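Local atomic coordinates of dehalogenase-like hydrolase (Ralstonia solanacearum, PDB entry 3UMB), a protein that probably catalyses the hydrolytic dehalogenation of small (S)-2-haloalkanoic acids, giving the corresponding (R)-2-hydroxyalkanoic acids and a halide ion. Residues K62-V67 with R152-A157; D42-Y47 with R93-L98; D149-R152 with P158-Y161. One frame throughout, in Å; residues are numbered along the deposited sequence.

The three contacts form a chain of neighbours running from the helical part of the molecule to the parallel sheet. Interactions 1 and 2 touch, their centres about 12 Å apart: F64 CZ lies 3.4 Å from Q44 NE2, and V67 CG1 packs 3.7 Å from Y47 CB. Interactions 1 and 3 share R152 and are centred about 8 Å apart, with L153 CD1 3.9 Å from A159 CB. Interactions 2 and 3 do not meet, their nearest atoms about 10 Å apart. The magnesium site belongs to interaction 2; the V67 side chain of interaction 1 lies about 12 Å from the ion. All three also touch the second subunit, interaction 3 through P158.

Interaction 1. Residues K62-V67 with R152-A157; sequences KPFWDV and RLYKTA
The hydroxyl of Y154 reaches the start of helix 64-78 and donates a hydrogen bond to the backbone carbonyl of K62, with a very short OH to O distance of 2.5 Å. K62 O lies in the plane of the phenol ring, at its edge. F64 N is also near, 2.9 Å from Y154 OH, but the angle is too poor for a bond. Apolar contacts flank the ring's end: V67 CG2 comes within 3.8 Å of Y154 OH, and F64 CD1 meets Y154 CE2 at the same separation. The ring is sent across the gap because its CG stands anti to the carbonyl carbon (chi1 -73°).

Further out, P63 occupies the N-cap position, and P63 O accepts a hydrogen bond from V67 N at 3.0 Å, closing the first helical turn. Behind the phenol, Y154 N bonds to S52 OG, while the ring itself meets that of Y61. K62 NZ forms salt bridges with D209 of the second subunit and with D70 of its own chain. Joining a helix outside the central sheet to a loop at the end of strand 144-147, the arrangement fits the cap-to-core interface of an L-2-haloacid dehalogenase of the HAD superfamily.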
loop_
_atom_site.group_PDB
_atom_site.type_symbol
_atom_site.label_atom_id
_atom_site.label_comp_id
_atom_site.label_asym_id
_atom_site.label_seq_id
_atom_site.Cartn_x
_atom_site.Cartn_y
_atom_site.Cartn_z
ATOM N N LYS A 62 11.734 7.560 6.244
ATOM C CA LYS A 62 11.640 8.987 6.356
ATOM C C LYS A 62 10.486 9.242 7.312
ATOM O O LYS A 62 9.481 8.502 7.270
ATOM C CB LYS A 62 11.350 9.542 4.973
ATOM C CG LYS A 62 11.197 11.016 4.836
ATOM C CD LYS A 62 10.790 11.317 3.337
ATOM C CE LYS A 62 11.026 12.765 2.895
ATOM N NZ LYS A 62 11.399 12.856 1.448
ATOM N N PRO A 63 10.610 10.272 8.179
ATOM C CA PRO A 63 9.558 10.435 9.202
ATOM C C PRO A 63 8.222 10.771 8.581
ATOM O O PRO A 63 8.182 11.352 7.504
ATOM C CB PRO A 63 10.060 11.585 10.124
ATOM C CG PRO A 63 11.463 11.904 9.693
ATOM C CD PRO A 63 11.730 11.231 8.323
ATOM N N PHE A 64 7.161 10.402 9.283
ATOM C CA PHE A 64 5.804 10.412 8.792
ATOM C C PHE A 64 5.375 11.788 8.315
ATOM O O PHE A 64 4.509 11.899 7.425
ATOM C CB PHE A 64 4.880 9.956 9.902
ATOM C CG PHE A 64 3.472 9.573 9.461
ATOM C CD1 PHE A 64 3.252 8.666 8.413
ATOM C CD2 PHE A 64 2.366 10.087 10.101
ATOM C CE1 PHE A 64 1.987 8.287 8.056
ATOM C CE2 PHE A 64 1.048 9.724 9.699
ATOM C CZ PHE A 64 0.882 8.805 8.704
ATOM N N TRP A 65 5.970 12.813 8.919
ATOM C CA TRP A 65 5.673 14.192 8.624
ATOM C C TRP A 65 6.090 14.485 7.233
ATOM O O TRP A 65 5.307 14.986 6.428
ATOM C CB TRP A 65 6.452 15.133 9.558
ATOM C CG TRP A 65 6.271 16.607 9.190
ATOM C CD1 TRP A 65 7.096 17.373 8.398
ATOM C CD2 TRP A 65 5.207 17.464 9.600
ATOM N NE1 TRP A 65 6.598 18.651 8.291
ATOM C CE2 TRP A 65 5.439 18.728 9.027
ATOM C CE3 TRP A 65 4.088 17.291 10.418
ATOM C CZ2 TRP A 65 4.588 19.808 9.241
ATOM C CZ3 TRP A 65 3.232 18.351 10.613
ATOM C CH2 TRP A 65 3.500 19.608 10.046
ATOM N N ASP A 66 7.337 14.168 6.962
ATOM C CA ASP A 66 7.915 14.424 5.658
ATOM C C ASP A 66 7.271 13.539 4.579
ATOM O O ASP A 66 7.135 13.969 3.413
ATOM C CB ASP A 66 9.439 14.247 5.715
ATOM C CG ASP A 66 10.081 14.984 6.933
ATOM O OD1 ASP A 66 10.285 16.212 6.889
ATOM O OD2 ASP A 66 10.358 14.339 7.943
ATOM N N VAL A 67 6.898 12.304 4.948
ATOM C CA VAL A 67 6.133 11.446 4.044
ATOM C C VAL A 67 4.775 12.081 3.750
ATOM O O VAL A 67 4.250 11.914 2.654
ATOM C CB VAL A 67 5.946 9.970 4.572
ATOM C CG1 VAL A 67 4.919 9.193 3.696
ATOM C CG2 VAL A 67 7.353 9.216 4.672
ATOM N N ARG A 152 12.335 2.961 12.732
ATOM C CA ARG A 152 12.551 3.324 11.349
ATOM C C ARG A 152 11.799 2.407 10.388
ATOM O O ARG A 152 12.205 2.226 9.266
ATOM C CB ARG A 152 14.057 3.360 11.034
ATOM C CG ARG A 152 14.862 4.419 11.927
ATOM C CD ARG A 152 16.370 4.458 11.664
ATOM N NE ARG A 152 16.708 4.446 10.240
ATOM C CZ ARG A 152 16.703 5.509 9.461
ATOM N NH1 ARG A 152 16.397 6.715 9.971
ATOM N NH2 ARG A 152 17.021 5.378 8.175
ATOM N N LEU A 153 10.665 1.894 10.831
ATOM C CA LEU A 153 9.857 0.979 10.013
ATOM C C LEU A 153 8.373 1.179 10.334
ATOM O O LEU A 153 7.977 1.263 11.547
ATOM C CB LEU A 153 10.224 -0.480 10.288
ATOM C CG LEU A 153 11.598 -0.968 9.774
ATOM C CD1 LEU A 153 12.011 -2.163 10.559
ATOM C CD2 LEU A 153 11.642 -1.281 8.238
ATOM N N TYR A 154 7.555 1.244 9.296
ATOM C CA TYR A 154 6.125 1.499 9.471
ATOM C C TYR A 154 5.370 0.204 9.648
ATOM O O TYR A 154 5.788 -0.848 9.181
ATOM C CB TYR A 154 5.601 2.249 8.261
ATOM C CG TYR A 154 6.042 3.673 8.233
ATOM C CD1 TYR A 154 7.036 4.082 7.397
ATOM C CD2 TYR A 154 5.455 4.628 9.074
ATOM C CE1 TYR A 154 7.473 5.412 7.386
ATOM C CE2 TYR A 154 5.907 5.966 9.099
ATOM C CZ TYR A 154 6.882 6.361 8.212
ATOM O OH TYR A 154 7.319 7.692 8.171
ATOM N N LYS A 155 4.234 0.267 10.319
ATOM C CA LYS A 155 3.270 -0.823 10.268
ATOM C C LYS A 155 3.038 -1.145 8.823
ATOM O O LYS A 155 2.973 -0.218 7.998
ATOM C CB LYS A 155 1.922 -0.418 10.860
ATOM C CG LYS A 155 1.970 -0.008 12.336
ATOM C CD LYS A 155 0.831 0.976 12.612
ATOM C CE LYS A 155 0.392 1.042 14.061
ATOM N NZ LYS A 155 -0.715 2.103 14.201
ATOM N N THR A 156 2.851 -2.418 8.486
ATOM C CA THR A 156 2.629 -3.530 9.436
ATOM C C THR A 156 3.885 -4.286 9.914
ATOM O O THR A 156 3.781 -5.426 10.351
ATOM C CB THR A 156 1.725 -4.548 8.781
ATOM O OG1 THR A 156 2.168 -4.727 7.441
ATOM C CG2 THR A 156 0.253 -4.036 8.713
ATOM N N ALA A 157 5.058 -3.662 9.802
ATOM C CA ALA A 157 6.326 -4.265 10.138
ATOM C C ALA A 157 6.362 -4.779 11.575
ATOM O O ALA A 157 5.963 -4.040 12.467
ATOM C CB ALA A 157 7.459 -3.172 9.925
#

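Interaction 2. Residues D42-Y47 with R93-L98; sequences DRQIDY and REYACL. With MG (magnesium ion), chain H.
A single pair of side chains, Q44 and Y95, spans the whole gap between helix 33-54 and helix 85-96, whose nearest alpha carbons in the two segments, those of Q44 and Y95, are 12.6 Å apart. The two groups arrive from opposite directions, and Q44 NE2 donates to Y95 OH over 3.0 Å. The bond is fairly straight (161° at the hydrogen), and the hydroxyl oxygen sits almost exactly in the amide plane. That plane is turned 76° from the phenol ring. Q44 has the reach because CG is anti to its own nitrogen (chi1 171°) and the chain continues extended beyond it.

Neither residue relies on the other alone. Q44 NE2 also donates to T68 OG1, Q44 OE1 is bonded by R41 NH1, and the side chain of M128, in helix 126-134, touches that of Y95.

Q44 belongs to the same helical turn as the magnesium site. D42 OD1 binds the ion at 2.3 Å, two waters bind it at 2.4 Å, and D42 OD1 of the second subunit is a further ligand. D46 also belongs to this site, although its OD1 stays 3.0 Å from the magnesium. The other D42 oxygen, OD2, takes a salt bridge from R43 NH2 at 3.3 Å, which should offset part of the negative charge beside the metal.

Q44 NE2 meets two hydroxyls, consistent with both its N-H groups donating; these could adapt to either atom, but R41 NH1 can only donate, which probably fixes OE1 toward it, since a flipped amide would face donor with donor.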
loop_
_atom_site.group_PDB
_atom_site.type_symbol
_atom_site.label_atom_id
_atom_site.label_comp_id
_atom_site.label_asym_id
_atom_site.label_seq_id
_atom_site.Cartn_x
_atom_site.Cartn_y
_atom_site.Cartn_z
ATOM N N ASP A 42 -4.413 7.996 0.670
ATOM C CA ASP A 42 -3.931 6.870 -0.122
ATOM C C ASP A 42 -2.420 6.916 -0.286
ATOM O O ASP A 42 -1.729 5.963 0.049
ATOM C CB ASP A 42 -4.552 6.860 -1.520
ATOM C CG ASP A 42 -4.167 5.599 -2.355
ATOM O OD1 ASP A 42 -4.618 4.471 -1.982
ATOM O OD2 ASP A 42 -3.435 5.746 -3.388
ATOM N N ARG A 43 -1.904 8.002 -0.833
ATOM C CA ARG A 43 -0.452 8.057 -1.114
ATOM C C ARG A 43 0.374 8.139 0.157
ATOM O O ARG A 43 1.470 7.603 0.211
ATOM C CB ARG A 43 -0.074 9.148 -2.136
ATOM C CG ARG A 43 -0.551 8.781 -3.552
ATOM C CD ARG A 43 0.128 7.495 -4.020
ATOM N NE ARG A 43 0.381 7.474 -5.458
ATOM C CZ ARG A 43 -0.481 7.010 -6.381
ATOM N NH1 ARG A 43 -0.150 6.985 -7.674
ATOM N NH2 ARG A 43 -1.692 6.565 -6.046
ATOM N N GLN A 44 -0.187 8.737 1.215
ATOM C CA GLN A 44 0.551 8.807 2.479
ATOM C C GLN A 44 0.862 7.397 2.981
ATOM O O GLN A 44 1.994 7.057 3.268
ATOM C CB GLN A 44 -0.216 9.653 3.499
ATOM C CG GLN A 44 0.319 9.641 4.898
ATOM C CD GLN A 44 -0.689 10.191 5.896
ATOM O OE1 GLN A 44 -1.821 9.717 5.947
ATOM N NE2 GLN A 44 -0.298 11.244 6.649
ATOM N N ILE A 45 -0.156 6.565 2.998
ATOM C CA ILE A 45 -0.014 5.211 3.404
ATOM C C ILE A 45 0.766 4.392 2.375
ATOM O O ILE A 45 1.645 3.666 2.738
ATOM C CB ILE A 45 -1.372 4.655 3.784
ATOM C CG1 ILE A 45 -1.819 5.315 5.083
ATOM C CG2 ILE A 45 -1.320 3.144 4.019
ATOM C CD1 ILE A 45 -0.840 5.022 6.298
ATOM N N ASP A 46 0.482 4.543 1.095
ATOM C CA ASP A 46 1.223 3.834 0.090
ATOM C C ASP A 46 2.712 4.064 0.282
ATOM O O ASP A 46 3.486 3.114 0.195
ATOM C CB ASP A 46 0.849 4.320 -1.296
ATOM C CG ASP A 46 -0.491 3.812 -1.745
ATOM O OD1 ASP A 46 -1.086 3.001 -0.979
ATOM O OD2 ASP A 46 -0.926 4.262 -2.848
ATOM N N TYR A 47 3.111 5.330 0.516
ATOM C CA TYR A 47 4.518 5.685 0.634
ATOM C C TYR A 47 5.175 5.084 1.860
ATOM O O TYR A 47 6.313 4.671 1.775
ATOM C CB TYR A 47 4.745 7.203 0.580
ATOM C CG TYR A 47 4.505 7.872 -0.786
ATOM C CD1 TYR A 47 4.292 7.121 -1.968
ATOM C CD2 TYR A 47 4.547 9.251 -0.919
ATOM C CE1 TYR A 47 4.065 7.757 -3.230
ATOM C CE2 TYR A 47 4.327 9.892 -2.180
ATOM C CZ TYR A 47 4.106 9.138 -3.314
ATOM O OH TYR A 47 3.926 9.777 -4.524
ATOM N N ARG A 93 -0.139 22.643 8.975
ATOM C CA ARG A 93 -0.653 23.179 10.255
ATOM C C ARG A 93 -1.915 22.482 10.670
ATOM O O ARG A 93 -2.043 21.977 11.783
ATOM C CB ARG A 93 -0.978 24.677 10.174
ATOM C CG ARG A 93 0.256 25.575 10.114
ATOM C CD ARG A 93 -0.048 27.046 10.394
ATOM N NE ARG A 93 -0.155 27.873 9.181
ATOM C CZ ARG A 93 0.870 28.387 8.485
ATOM N NH1 ARG A 93 2.142 28.155 8.831
ATOM N NH2 ARG A 93 0.617 29.135 7.409
ATOM N N GLU A 94 -2.865 22.438 9.756
ATOM C CA GLU A 94 -4.086 21.765 10.040
ATOM C C GLU A 94 -3.796 20.357 10.487
ATOM O O GLU A 94 -4.465 19.850 11.381
ATOM C CB GLU A 94 -4.986 21.743 8.811
ATOM C CG GLU A 94 -6.403 21.535 9.180
ATOM C CD GLU A 94 -7.041 22.769 9.749
ATOM O OE1 GLU A 94 -6.621 23.897 9.372
ATOM O OE2 GLU A 94 -7.965 22.595 10.569
ATOM N N TYR A 95 -2.796 19.731 9.863
ATOM C CA TYR A 95 -2.471 18.314 10.137
ATOM C C TYR A 95 -1.836 18.170 11.513
ATOM O O TYR A 95 -2.147 17.234 12.240
ATOM C CB TYR A 95 -1.552 17.676 9.045
ATOM C CG TYR A 95 -1.817 16.177 8.817
ATOM C CD1 TYR A 95 -2.218 15.699 7.580
ATOM C CD2 TYR A 95 -1.709 15.257 9.851
ATOM C CE1 TYR A 95 -2.495 14.345 7.376
ATOM C CE2 TYR A 95 -1.982 13.906 9.651
ATOM C CZ TYR A 95 -2.371 13.461 8.412
ATOM O OH TYR A 95 -2.636 12.125 8.220
ATOM N N ALA A 96 -0.949 19.105 11.855
ATOM C CA ALA A 96 -0.289 19.103 13.165
ATOM C C ALA A 96 -1.280 19.052 14.297
ATOM O O ALA A 96 -1.074 18.314 15.239
ATOM C CB ALA A 96 0.632 20.301 13.319
ATOM N N CYS A 97 -2.379 19.782 14.177
ATOM C CA CYS A 97 -3.246 20.033 15.319
ATOM C C CYS A 97 -4.723 19.687 15.144
ATOM O O CYS A 97 -5.526 20.527 14.737
ATOM C CB CYS A 97 -3.092 21.486 15.737
ATOM S SG CYS A 97 -2.158 21.615 17.285
ATOM N N LEU A 98 -5.079 18.470 15.548
ATOM C CA LEU A 98 -6.393 17.906 15.271
ATOM C C LEU A 98 -7.213 17.711 16.532
ATOM O O LEU A 98 -6.676 17.751 17.623
ATOM C CB LEU A 98 -6.209 16.579 14.535
ATOM C CG LEU A 98 -5.942 16.846 13.050
ATOM C CD1 LEU A 98 -5.094 15.787 12.350
ATOM C CD2 LEU A 98 -7.286 17.013 12.391
HETATM MG MG MG H . -3.794 2.320 -1.955
HETATM O O HOH W 1 -3.624 3.280 -4.113
HETATM O O HOH W 2 -5.830 2.499 -0.763
#

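Interaction 3. Residues D149-R152 with P158-Y161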
loop_
_atom_site.group_PDB
_atom_site.type_symbol
_atom_site.label_atom_id
_atom_site.label_comp_id
_atom_site.label_asym_id
_atom_site.label_seq_id
_atom_site.Cartn_x
_atom_site.Cartn_y
_atom_site.Cartn_z
ATOM N N ASP A 149 9.052 5.700 14.707
ATOM C CA ASP A 149 10.323 6.324 14.428
ATOM C C ASP A 149 11.526 5.683 15.180
ATOM O O ASP A 149 12.668 5.800 14.759
ATOM C CB ASP A 149 10.231 7.798 14.801
ATOM C CG ASP A 149 11.445 8.566 14.374
ATOM O OD1 ASP A 149 11.578 8.931 13.173
ATOM O OD2 ASP A 149 12.245 8.818 15.260
ATOM N N ALA A 150 11.251 5.053 16.306
ATOM C CA ALA A 150 12.257 4.357 17.128
ATOM C C ALA A 150 12.864 3.204 16.346
ATOM O O ALA A 150 14.039 2.871 16.543
ATOM C CB ALA A 150 11.571 3.827 18.418
ATOM N N VAL A 151 12.069 2.594 15.444
ATOM C CA VAL A 151 12.550 1.473 14.706
ATOM C C VAL A 151 12.724 1.773 13.214
ATOM O O VAL A 151 13.197 0.925 12.493
ATOM C CB VAL A 151 11.654 0.276 14.947
ATOM C CG1 VAL A 151 11.677 -0.101 16.488
ATOM C CG2 VAL A 151 10.188 0.589 14.500
ATOM N N ARG A 152 12.335 2.961 12.732
ATOM C CA ARG A 152 12.551 3.324 11.349
ATOM C C ARG A 152 11.799 2.407 10.388
ATOM O O ARG A 152 12.205 2.226 9.266
ATOM C CB ARG A 152 14.057 3.360 11.034
ATOM C CG ARG A 152 14.862 4.419 11.927
ATOM C CD ARG A 152 16.370 4.458 11.664
ATOM N NE ARG A 152 16.708 4.446 10.240
ATOM C CZ ARG A 152 16.703 5.509 9.461
ATOM N NH1 ARG A 152 16.397 6.715 9.971
ATOM N NH2 ARG A 152 17.021 5.378 8.175
ATOM N N PRO A 158 6.834 -6.034 11.812
ATOM C CA PRO A 158 6.862 -6.566 13.200
ATOM C C PRO A 158 7.542 -5.626 14.218
ATOM O O PRO A 158 7.100 -5.535 15.351
ATOM C CB PRO A 158 7.666 -7.861 13.090
ATOM C CG PRO A 158 7.410 -8.360 11.691
ATOM C CD PRO A 158 7.072 -7.111 10.822
ATOM N N ALA A 159 8.595 -4.931 13.774
ATOM C CA ALA A 159 9.401 -4.109 14.678
ATOM C C ALA A 159 8.542 -2.950 15.200
ATOM O O ALA A 159 8.813 -2.447 16.294
ATOM C CB ALA A 159 10.665 -3.561 13.974
ATOM N N ALA A 160 7.562 -2.509 14.400
ATOM C CA ALA A 160 6.628 -1.428 14.811
ATOM C C ALA A 160 5.661 -1.941 15.848
ATOM O O ALA A 160 5.496 -1.321 16.877
ATOM C CB ALA A 160 5.853 -0.856 13.636
ATOM N N TYR A 161 5.022 -3.075 15.581
ATOM C CA TYR A 161 4.098 -3.678 16.553
ATOM C C TYR A 161 4.852 -4.014 17.861
ATOM O O TYR A 161 4.371 -3.716 18.977
ATOM C CB TYR A 161 3.373 -4.901 15.971
ATOM C CG TYR A 161 2.340 -4.549 14.894
ATOM C CD1 TYR A 161 1.274 -3.655 15.166
ATOM C CD2 TYR A 161 2.407 -5.114 13.635
ATOM C CE1 TYR A 161 0.326 -3.297 14.173
ATOM C CE2 TYR A 161 1.454 -4.774 12.625
ATOM C CZ TYR A 161 0.420 -3.863 12.908
ATOM O OH TYR A 161 -0.503 -3.560 11.920
#
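Where the chain leaves strand 144-147 for helix 158-161, V151 folds back against A159 and A160 in the short helix 158-161. The backbones come close here, with the CA atoms of V151 and A159 6.4 Å apart, and the contact is made by a branched side chain against small ones. V151 CB stands 4.1 Å from A159 CB. Its two methyl groups reach past that to the peptide that follows: V151 CG1 is 3.7 Å from A159 O and V151 CG2 is 3.8 Å from the same oxygen, which therefore nests between the branches. V151 CG2 also approaches A160 N, at 4.1 Å. These are all van der Waals contacts. With chi1 at -61°, CG1 lies anti to the carbonyl carbon, leaving CG2 flanked by both backbone neighbours of CB.

Strand 144-147 is an outermost strand of the parallel sheet within this chain, in the Rossmann-like core of the HAD fold. The chain runs from it through the helical region 158-168 to strand 175-179, on the far side of strands 118-122 and 6-9, and V151 packs within the first part of this beta-alpha-beta crossover. R152, just after V151, has positive backbone angles (phi 63°, psi 31°), a left-handed helical conformation, where the chain changes direction.

Surrounding residues extend the apolar patch: L163 of helix 163-168 touches V151, and V148 meets A160. At the beginning of the loop, D149 OD1 is hydrogen-bonded to Y61 OH, and D149 N to S147 OG. P158 packs on L53 of the second subunit.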